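TetR family transcriptional regulator (Rhodococcus erythropolis, PDB 4ZA6) probably binds DNA as a repressor of the TetR family, regulating expression of qsdA and thereby the degradation of quorum-sensing N-acyl-homoserine lactone signals. Local coordinates at residues Leu55-Glu60 against Ser115-Ser120. Sequence-based numbering, arbitrary orientation.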
ATOM      1  N   LEU A  55      -6.655   4.662  -0.788  1.00 27.03           N
ATOM      2  CA  LEU A  55      -5.305   4.185  -1.094  1.00 26.80           C
ATOM      3  C   LEU A  55      -5.026   2.812  -0.511  1.00 28.76           C
ATOM      4  O   LEU A  55      -4.322   2.037  -1.143  1.00 28.46           O
ATOM      5  CB  LEU A  55      -4.257   5.201  -0.627  1.00 27.51           C
ATOM      6  CG  LEU A  55      -4.316   6.567  -1.307  1.00 33.01           C
ATOM      7  CD1 LEU A  55      -3.288   7.531  -0.705  1.00 33.20           C
ATOM      8  CD2 LEU A  55      -4.162   6.434  -2.812  1.00 34.80           C
ATOM      9  N   ALA A  56      -5.603   2.497   0.665  1.00 23.86           N
ATOM     10  CA  ALA A  56      -5.455   1.176   1.291  1.00 24.31           C
ATOM     11  C   ALA A  56      -6.167   0.117   0.438  1.00 28.48           C
ATOM     12  O   ALA A  56      -5.631  -0.964   0.249  1.00 28.25           O
ATOM     13  CB  ALA A  56      -6.054   1.198   2.687  1.00 25.07           C
ATOM     14  N   GLU A  57      -7.374   0.423  -0.083  1.00 26.36           N
ATOM     15  CA  GLU A  57      -8.107  -0.527  -0.934  1.00 25.53           C
ATOM     16  C   GLU A  57      -7.337  -0.770  -2.254  1.00 28.40           C
ATOM     17  O   GLU A  57      -7.271  -1.904  -2.706  1.00 26.78           O
ATOM     18  CB  GLU A  57      -9.553  -0.048  -1.201  1.00 26.89           C
ATOM     19  CG  GLU A  57     -10.449  -0.145   0.027  1.00 28.26           C
ATOM     20  CD  GLU A  57     -11.934   0.052  -0.203  1.00 37.45           C
ATOM     21  OE1 GLU A  57     -12.348   0.222  -1.372  1.00 29.94           O
ATOM     22  OE2 GLU A  57     -12.687   0.055   0.794  1.00 33.16           O
ATOM     23  N   ALA A  58      -6.769   0.292  -2.855  1.00 25.95           N
ATOM     24  CA  ALA A  58      -5.946   0.218  -4.075  1.00 27.11           C
ATOM     25  C   ALA A  58      -4.675  -0.604  -3.782  1.00 29.23           C
ATOM     26  O   ALA A  58      -4.232  -1.356  -4.640  1.00 29.00           O
ATOM     27  CB  ALA A  58      -5.555   1.616  -4.534  1.00 28.04           C
ATOM     28  N   THR A  59      -4.079  -0.441  -2.567  1.00 25.45           N
ATOM     29  CA  THR A  59      -2.906  -1.212  -2.127  1.00 24.13           C
ATOM     30  C   THR A  59      -3.248  -2.730  -2.102  1.00 27.91           C
ATOM     31  O   THR A  59      -2.475  -3.544  -2.605  1.00 27.55           O
ATOM     32  CB  THR A  59      -2.436  -0.727  -0.747  1.00 28.43           C
ATOM     33  OG1 THR A  59      -1.942   0.612  -0.867  1.00 25.46           O
ATOM     34  CG2 THR A  59      -1.347  -1.625  -0.144  1.00 29.76           C
ATOM     35  N   GLU A  60      -4.393  -3.094  -1.523  1.00 24.91           N
ATOM     36  CA  GLU A  60      -4.854  -4.491  -1.435  1.00 25.82           C
ATOM     37  C   GLU A  60      -4.985  -5.088  -2.808  1.00 30.42           C
ATOM     38  O   GLU A  60      -4.430  -6.151  -3.041  1.00 30.71           O
ATOM     39  CB  GLU A  60      -6.173  -4.584  -0.638  1.00 27.65           C
ATOM     40  CG  GLU A  60      -6.803  -5.969  -0.620  1.00 36.13           C
ATOM     41  CD  GLU A  60      -7.760  -6.199   0.537  1.00 61.05           C
ATOM     42  OE1 GLU A  60      -8.418  -5.229   0.978  1.00 70.33           O
ATOM     43  OE2 GLU A  60      -7.835  -7.352   1.019  1.00 50.97           O
ATOM     44  N   SER A 115      -3.841   3.489   7.632  1.00 25.58           N
ATOM     45  CA  SER A 115      -4.515   2.605   6.692  1.00 26.21           C
ATOM     46  C   SER A 115      -3.618   1.838   5.704  1.00 30.15           C
ATOM     47  O   SER A 115      -3.705   0.604   5.625  1.00 28.49           O
ATOM     48  CB  SER A 115      -5.643   3.350   5.989  1.00 29.37           C
ATOM     49  OG  SER A 115      -6.654   3.681   6.925  1.00 30.55           O
ATOM     50  N   ILE A 116      -2.744   2.545   4.984  1.00 27.64           N
ATOM     51  CA  ILE A 116      -1.832   1.931   4.002  1.00 26.86           C
ATOM     52  C   ILE A 116      -0.886   0.906   4.652  1.00 30.03           C
ATOM     53  O   ILE A 116      -0.849  -0.240   4.193  1.00 28.69           O
ATOM     54  CB  ILE A 116      -1.074   3.012   3.171  1.00 29.37           C
ATOM     55  CG1 ILE A 116      -2.083   3.867   2.340  1.00 30.16           C
ATOM     56  CG2 ILE A 116       0.001   2.347   2.251  1.00 26.76           C
ATOM     57  CD1 ILE A 116      -1.543   5.169   1.788  1.00 28.19           C
ATOM     58  N   GLU A 117      -0.129   1.309   5.717  1.00 26.02           N
ATOM     59  CA  GLU A 117       0.777   0.381   6.402  1.00 23.72           C
ATOM     60  C   GLU A 117       0.050  -0.812   7.023  1.00 28.51           C
ATOM     61  O   GLU A 117       0.602  -1.898   6.990  1.00 26.88           O
ATOM     62  CB  GLU A 117       1.678   1.072   7.442  1.00 23.92           C
ATOM     63  CG  GLU A 117       2.813   1.904   6.856  1.00 31.08           C
ATOM     64  CD  GLU A 117       3.867   2.401   7.836  1.00 38.86           C
ATOM     65  OE1 GLU A 117       3.595   2.467   9.056  1.00 35.81           O
ATOM     66  OE2 GLU A 117       4.998   2.676   7.387  1.00 31.39           O
ATOM     67  N   SER A 118      -1.176  -0.632   7.578  1.00 28.13           N
ATOM     68  CA  SER A 118      -1.928  -1.745   8.202  1.00 27.74           C
ATOM     69  C   SER A 118      -2.337  -2.812   7.217  1.00 28.21           C
ATOM     70  O   SER A 118      -2.169  -3.984   7.518  1.00 27.25           O
ATOM     71  CB  SER A 118      -3.173  -1.247   8.938  1.00 31.75           C
ATOM     72  OG  SER A 118      -2.797  -0.379   9.994  1.00 43.85           O
ATOM     73  N   ILE A 119      -2.901  -2.428   6.060  1.00 25.13           N
ATOM     74  CA  ILE A 119      -3.297  -3.416   5.055  1.00 24.88           C
ATOM     75  C   ILE A 119      -2.054  -4.074   4.433  1.00 28.66           C
ATOM     76  O   ILE A 119      -2.042  -5.292   4.255  1.00 29.39           O
ATOM     77  CB  ILE A 119      -4.311  -2.854   4.013  1.00 28.52           C
ATOM     78  CG1 ILE A 119      -4.968  -3.988   3.159  1.00 29.49           C
ATOM     79  CG2 ILE A 119      -3.678  -1.776   3.112  1.00 29.28           C
ATOM     80  CD1 ILE A 119      -5.864  -4.963   3.896  1.00 29.90           C
ATOM     81  N   SER A 120      -0.990  -3.288   4.167  1.00 24.62           N
ATOM     82  CA  SER A 120       0.260  -3.823   3.615  1.00 24.30           C
ATOM     83  C   SER A 120       0.817  -4.891   4.589  1.00 28.49           C
ATOM     84  O   SER A 120       1.091  -6.008   4.154  1.00 29.07           O
ATOM     85  CB  SER A 120       1.275  -2.703   3.394  1.00 27.76           C
ATOM     86  OG  SER A 120       0.782  -1.744   2.472  1.00 32.39           O
TER
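Ile-119 lays its CG2 methyl over Ala-56, 3.6 Å from Ala-56 O and 3.8 Å from Ala-56 CB. Its longer branch goes to Glu-60 instead: with CG1 anti to the backbone N (chi1 -167°), CD1 crosses that chain at about a right angle, 3.9 Å from Glu-60 OE1. Glu-60 OE2 forms a salt bridge with Arg-64. One turn before Ile-119, Ser-115 meets the same Ala-56 methyl with its carbonyl O and CB; so small a side chain lets the backbones come near, Ala-56 CA lying 4.6 Å from Ile-116 CA. Segments 55-60 and 115-120 run in roughly the same direction, their axes 8.5 Å apart at closest approach and inclined by 26°. Helix 47-69, which in TetR regulators links the DNA-binding headpiece to the ligand-binding domain, here packs on helix 115-133 of that domain. Ile-116 CD1 reaches Leu-55 CB at 3.6 Å; Leu-55 also rests on Phe-106 and Ile-116 on Leu-109, both of helix 103-111. Thr-59 turns its CG2 methyl to Ser-120 OG at 3.4 Å, while its OG1 donates a hydrogen bond to Leu-55 O (2.8 Å), on the opposite face from Thr-59 N. Ser-120 OG donates to Ile-116 O from above its plane, so each carbonyl takes the N-H and hydroxyl of the residue one turn on. Thr-59 OG1 also hydrogen-bonds a methylpentanediol that probably came from the crystallisation liquor but may mark a pocket.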